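Local atomic coordinates of trwC protein (Escherichia coli, PDB entry 1OMH), a protein that recognises and probably nicks the origin-of-transfer DNA of its plasmid as a conjugative relaxase, this chain being the N-terminal relaxase domain. Residues K92-Q97 and G217-A222. Sequence-based numbering, arbitrary orientation.
Sequences KSVSLQ and GNFDLA. With nucleotides of chain A.
The hydroxyl of S93 is gripped by two groups of the strand 219-221: S93 OG donates to OD1 of D220 over 2.6 Å and accepts from the backbone N of L221, also at 2.6 Å, with an N-H...O angle of 165°. A chi1 of 64° sets OG between its own backbone N and carbonyl carbon, where it meets both partners. D220 OD1 spends its anti lone pair on this hydroxyl and is met nearly head-on to its C-O bond by a second donor, S93 N, at 3.0 Å. The carboxylate thus accepts from an amide in the first turn of helix 92-99, where the helix dipole would probably favour its negative charge. D220 OD2 lies 3.0 Å from the O of a water that accepts from K92 N and can also reach OP1 of DT23 of chain A, linking helix start and DNA. An alanine at D220 would probably leave the S93 amide and hydroxyl without their shared acceptor and the water without its link to the strand. The end of the K92 side chain leads away from the strand, NZ bonding OP1 of DC24 of chain A and Q159 OE1, about 8 Å from the side chain of H161, a zinc ligand in another structure of this protein. L221 CD1 packs on Q97 CB at 3.5 Å, the two side chains crossing at about a right angle. The short strand pairs antiparallel with 211-213; V94 and F219 both rest on L204 of helix 189-206, and I229 of helix 226-230 touches S93 and D220.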
ATOM      1  N   LYS B  92       7.025  11.747  -3.595  1.00 12.10           N
ATOM      2  CA  LYS B  92       6.180  12.783  -4.197  1.00 12.96           C
ATOM      3  C   LYS B  92       6.622  13.196  -5.602  1.00 13.20           C
ATOM      4  O   LYS B  92       5.788  13.346  -6.490  1.00 14.45           O
ATOM      5  CB  LYS B  92       6.124  14.022  -3.287  1.00  8.92           C
ATOM      6  CG  LYS B  92       5.182  15.123  -3.786  1.00 12.20           C
ATOM      7  CD  LYS B  92       3.719  14.661  -3.821  1.00 18.24           C
ATOM      8  CE  LYS B  92       3.204  14.311  -2.418  1.00 14.79           C
ATOM      9  NZ  LYS B  92       1.747  14.004  -2.412  1.00 16.55           N
ATOM     10  N   SER B  93       7.923  13.395  -5.801  1.00 12.45           N
ATOM     11  CA  SER B  93       8.427  13.786  -7.122  1.00 18.88           C
ATOM     12  C   SER B  93       8.013  12.770  -8.175  1.00 18.77           C
ATOM     13  O   SER B  93       7.720  13.127  -9.318  1.00 20.91           O
ATOM     14  CB  SER B  93       9.951  13.897  -7.115  1.00 19.97           C
ATOM     15  OG  SER B  93      10.551  12.642  -6.853  1.00 20.98           O
ATOM     16  N   VAL B  94       7.996  11.500  -7.789  1.00 17.79           N
ATOM     17  CA  VAL B  94       7.616  10.442  -8.708  1.00 15.50           C
ATOM     18  C   VAL B  94       6.134  10.566  -9.050  1.00 18.19           C
ATOM     19  O   VAL B  94       5.751  10.450 -10.222  1.00 15.80           O
ATOM     20  CB  VAL B  94       7.938   9.056  -8.099  1.00 16.93           C
ATOM     21  CG1 VAL B  94       7.438   7.936  -9.015  1.00 12.85           C
ATOM     22  CG2 VAL B  94       9.449   8.935  -7.906  1.00 17.17           C
ATOM     23  N   SER B  95       5.298  10.813  -8.043  1.00 14.37           N
ATOM     24  CA  SER B  95       3.866  10.978  -8.299  1.00 17.36           C
ATOM     25  C   SER B  95       3.653  12.177  -9.227  1.00 12.89           C
ATOM     26  O   SER B  95       2.808  12.133 -10.127  1.00 18.78           O
ATOM     27  CB  SER B  95       3.094  11.200  -6.988  1.00 16.16           C
ATOM     28  OG  SER B  95       3.122  10.038  -6.164  1.00 16.26           O
ATOM     29  N   LEU B  96       4.427  13.240  -9.015  1.00 14.09           N
ATOM     30  CA  LEU B  96       4.311  14.452  -9.831  1.00 20.26           C
ATOM     31  C   LEU B  96       4.666  14.219 -11.297  1.00 21.40           C
ATOM     32  O   LEU B  96       3.945  14.647 -12.204  1.00 21.35           O
ATOM     33  CB  LEU B  96       5.214  15.552  -9.270  1.00 17.91           C
ATOM     34  CG  LEU B  96       4.642  16.546  -8.254  1.00 25.31           C
ATOM     35  CD1 LEU B  96       3.600  15.897  -7.364  1.00 25.10           C
ATOM     36  CD2 LEU B  96       5.787  17.129  -7.450  1.00 19.74           C
ATOM     37  N   GLN B  97       5.785  13.543 -11.524  1.00 22.63           N
ATOM     38  CA  GLN B  97       6.239  13.266 -12.880  1.00 20.22           C
ATOM     39  C   GLN B  97       5.242  12.368 -13.599  1.00 21.30           C
ATOM     40  O   GLN B  97       4.960  12.556 -14.780  1.00 21.87           O
ATOM     41  CB  GLN B  97       7.618  12.593 -12.857  1.00 19.60           C
ATOM     42  CG  GLN B  97       8.331  12.564 -14.210  1.00 22.26           C
ATOM     43  CD  GLN B  97       8.825  13.936 -14.637  1.00 22.16           C
ATOM     44  OE1 GLN B  97       9.367  14.686 -13.829  1.00 22.95           O
ATOM     45  NE2 GLN B  97       8.654  14.263 -15.915  1.00 22.18           N
ATOM     46  N   GLY B 217      17.296   6.225   2.984  1.00 51.67           N
ATOM     47  CA  GLY B 217      17.070   5.165   2.025  1.00 50.19           C
ATOM     48  C   GLY B 217      16.111   5.667   0.964  1.00 47.90           C
ATOM     49  O   GLY B 217      15.972   5.062  -0.099  1.00 50.28           O
ATOM     50  N   ASN B 218      15.458   6.789   1.256  1.00 42.38           N
ATOM     51  CA  ASN B 218      14.486   7.391   0.344  1.00 37.16           C
ATOM     52  C   ASN B 218      15.118   8.227  -0.762  1.00 31.59           C
ATOM     53  O   ASN B 218      16.269   8.653  -0.657  1.00 37.02           O
ATOM     54  CB  ASN B 218      13.504   8.260   1.135  1.00 30.36           C
ATOM     55  CG  ASN B 218      12.619   7.445   2.052  1.00 31.48           C
ATOM     56  OD1 ASN B 218      12.434   7.772   3.225  1.00 31.13           O
ATOM     57  ND2 ASN B 218      12.060   6.377   1.516  1.00 32.56           N
ATOM     58  N   PHE B 219      14.350   8.462  -1.821  1.00 25.36           N
ATOM     59  CA  PHE B 219      14.822   9.264  -2.940  1.00 22.82           C
ATOM     60  C   PHE B 219      13.679   9.998  -3.630  1.00 22.49           C
ATOM     61  O   PHE B 219      12.506   9.689  -3.432  1.00 16.36           O
ATOM     62  CB  PHE B 219      15.518   8.387  -3.986  1.00 21.01           C
ATOM     63  CG  PHE B 219      14.583   7.483  -4.738  1.00 21.76           C
ATOM     64  CD1 PHE B 219      14.333   6.194  -4.286  1.00 18.59           C
ATOM     65  CD2 PHE B 219      13.940   7.927  -5.891  1.00 21.52           C
ATOM     66  CE1 PHE B 219      13.456   5.356  -4.961  1.00 19.32           C
ATOM     67  CE2 PHE B 219      13.054   7.095  -6.579  1.00 22.61           C
ATOM     68  CZ  PHE B 219      12.812   5.802  -6.114  1.00 18.60           C
ATOM     69  N   ASP B 220      14.051  10.979  -4.443  1.00 22.77           N
ATOM     70  CA  ASP B 220      13.111  11.767  -5.231  1.00 25.18           C
ATOM     71  C   ASP B 220      13.835  12.045  -6.541  1.00 26.06           C
ATOM     72  O   ASP B 220      15.054  11.888  -6.623  1.00 25.37           O
ATOM     73  CB  ASP B 220      12.778  13.086  -4.528  1.00 25.35           C
ATOM     74  CG  ASP B 220      11.524  12.995  -3.678  1.00 18.45           C
ATOM     75  OD1 ASP B 220      10.431  12.785  -4.249  1.00 19.27           O
ATOM     76  OD2 ASP B 220      11.637  13.131  -2.443  1.00 19.05           O
ATOM     77  N   LEU B 221      13.090  12.434  -7.567  1.00 23.16           N
ATOM     78  CA  LEU B 221      13.698  12.749  -8.846  1.00 21.90           C
ATOM     79  C   LEU B 221      14.548  14.001  -8.636  1.00 27.58           C
ATOM     80  O   LEU B 221      14.070  15.000  -8.103  1.00 24.55           O
ATOM     81  CB  LEU B 221      12.613  12.992  -9.892  1.00 20.88           C
ATOM     82  CG  LEU B 221      11.656  11.808 -10.070  1.00 20.52           C
ATOM     83  CD1 LEU B 221      10.628  12.136 -11.142  1.00 24.41           C
ATOM     84  CD2 LEU B 221      12.444  10.565 -10.452  1.00 23.75           C
ATOM     85  N   ALA B 222      15.807  13.942  -9.061  1.00 22.22           N
ATOM     86  CA  ALA B 222      16.748  15.049  -8.886  1.00 23.76           C
ATOM     87  C   ALA B 222      16.347  16.424  -9.434  1.00 22.00           C
ATOM     88  O   ALA B 222      16.816  17.444  -8.933  1.00 23.14           O
ATOM     89  CB  ALA B 222      18.113  14.653  -9.454  1.00 27.91           C
TER
ATOM     90  P    DT A  23       8.562  13.312   2.374  1.00 18.76           P
ATOM     91  OP1  DT A  23       9.240  13.481   1.066  1.00 19.10           O
ATOM     92  OP2  DT A  23       8.811  14.287   3.462  1.00 16.00           O
ATOM     93  O5'  DT A  23       6.985  13.157   2.138  1.00 19.18           O
ATOM     94  C5'  DT A  23       6.215  14.146   1.399  1.00 16.12           C
ATOM     95  C4'  DT A  23       5.180  13.450   0.538  1.00 14.25           C
ATOM     96  O4'  DT A  23       5.854  12.411  -0.182  1.00 16.48           O
ATOM     97  C3'  DT A  23       3.959  12.807   1.224  1.00 13.45           C
ATOM     98  O3'  DT A  23       2.849  13.411   0.541  1.00 17.78           O
ATOM     99  C2'  DT A  23       3.754  11.513   0.454  1.00 16.84           C
ATOM    100  C1'  DT A  23       5.043  11.275  -0.309  1.00 17.40           C
ATOM    101  N1   DT A  23       5.878  10.081  -0.084  1.00 18.45           N
ATOM    102  C2   DT A  23       5.307   8.835  -0.153  1.00 16.34           C
ATOM    103  O2   DT A  23       4.104   8.658  -0.237  1.00 16.58           O
ATOM    104  N3   DT A  23       6.205   7.795  -0.128  1.00 17.20           N
ATOM    105  C4   DT A  23       7.583   7.884  -0.018  1.00 17.33           C
ATOM    106  O4   DT A  23       8.263   6.860  -0.052  1.00 17.88           O
ATOM    107  C5   DT A  23       8.103   9.227   0.126  1.00 16.54           C
ATOM    108  C7   DT A  23       9.577   9.435   0.282  1.00 14.17           C
ATOM    109  C6   DT A  23       7.235  10.238   0.103  1.00 16.71           C
ATOM    110  P    DT A  21       7.459   5.369  11.027  1.00 29.69           P
ATOM    111  OP1  DT A  21       7.138   6.690  11.627  1.00 30.40           O
ATOM    112  OP2  DT A  21       6.415   4.635  10.289  1.00 23.70           O
ATOM    113  O5'  DT A  21       8.756   5.525  10.114  1.00 29.11           O
ATOM    114  C5'  DT A  21       9.903   6.246  10.579  1.00 34.07           C
ATOM    115  C4'  DT A  21      10.799   6.637   9.422  1.00 29.56           C
ATOM    116  O4'  DT A  21      11.100   5.455   8.636  1.00 34.56           O
ATOM    117  C3'  DT A  21      10.170   7.636   8.441  1.00 29.88           C
ATOM    118  O3'  DT A  21      10.823   8.905   8.646  1.00 28.18           O
ATOM    119  C2'  DT A  21      10.787   7.244   7.109  1.00 28.31           C
ATOM    120  C1'  DT A  21      11.250   5.804   7.271  1.00 34.98           C
ATOM    121  N1   DT A  21      10.633   4.764   6.402  1.00 40.87           N
ATOM    122  C2   DT A  21      10.734   4.940   5.029  1.00 43.20           C
ATOM    123  O2   DT A  21      11.268   5.907   4.510  1.00 36.90           O
ATOM    124  N3   DT A  21      10.180   3.934   4.278  1.00 42.83           N
ATOM    125  C4   DT A  21       9.548   2.795   4.737  1.00 45.72           C
ATOM    126  O4   DT A  21       9.105   1.975   3.927  1.00 37.41           O
ATOM    127  C5   DT A  21       9.468   2.673   6.182  1.00 40.20           C
ATOM    128  C7   DT A  21       8.800   1.472   6.773  1.00 45.23           C
ATOM    129  C6   DT A  21      10.002   3.653   6.931  1.00 40.59           C
ATOM    130  P    DC A  24       1.488  13.829   1.290  1.00 16.78           P
ATOM    131  OP1  DC A  24       0.524  13.901   0.161  1.00 17.01           O
ATOM    132  OP2  DC A  24       1.757  15.038   2.112  1.00 14.02           O
ATOM    133  O5'  DC A  24       1.090  12.629   2.262  1.00 15.97           O
ATOM    134  C5'  DC A  24       0.423  11.440   1.805  1.00 15.52           C
ATOM    135  C4'  DC A  24       0.324  10.465   2.955  1.00 16.87           C
ATOM    136  O4'  DC A  24       1.627  10.387   3.569  1.00 17.53           O
ATOM    137  C3'  DC A  24      -0.649  10.888   4.063  1.00 14.53           C
ATOM    138  O3'  DC A  24      -1.670   9.868   4.012  1.00 21.95           O
ATOM    139  C2'  DC A  24       0.049  10.446   5.341  1.00 13.22           C
ATOM    140  C1'  DC A  24       1.499  10.244   4.968  1.00 16.24           C
ATOM    141  N1   DC A  24       2.551  11.021   5.641  1.00 19.81           N
ATOM    142  C2   DC A  24       2.911  10.643   6.938  1.00 21.21           C
ATOM    143  O2   DC A  24       2.262   9.755   7.495  1.00 23.38           O
ATOM    144  N3   DC A  24       3.955  11.253   7.541  1.00 20.20           N
ATOM    145  C4   DC A  24       4.624  12.214   6.900  1.00 23.35           C
ATOM    146  N4   DC A  24       5.669  12.767   7.518  1.00 24.43           N
ATOM    147  C5   DC A  24       4.252  12.649   5.593  1.00 21.35           C
ATOM    148  C6   DC A  24       3.211  12.038   5.011  1.00 17.74           C
TER
HETATM  149  O   HOH W   1       8.830  12.642  -1.612  1.00 15.64           O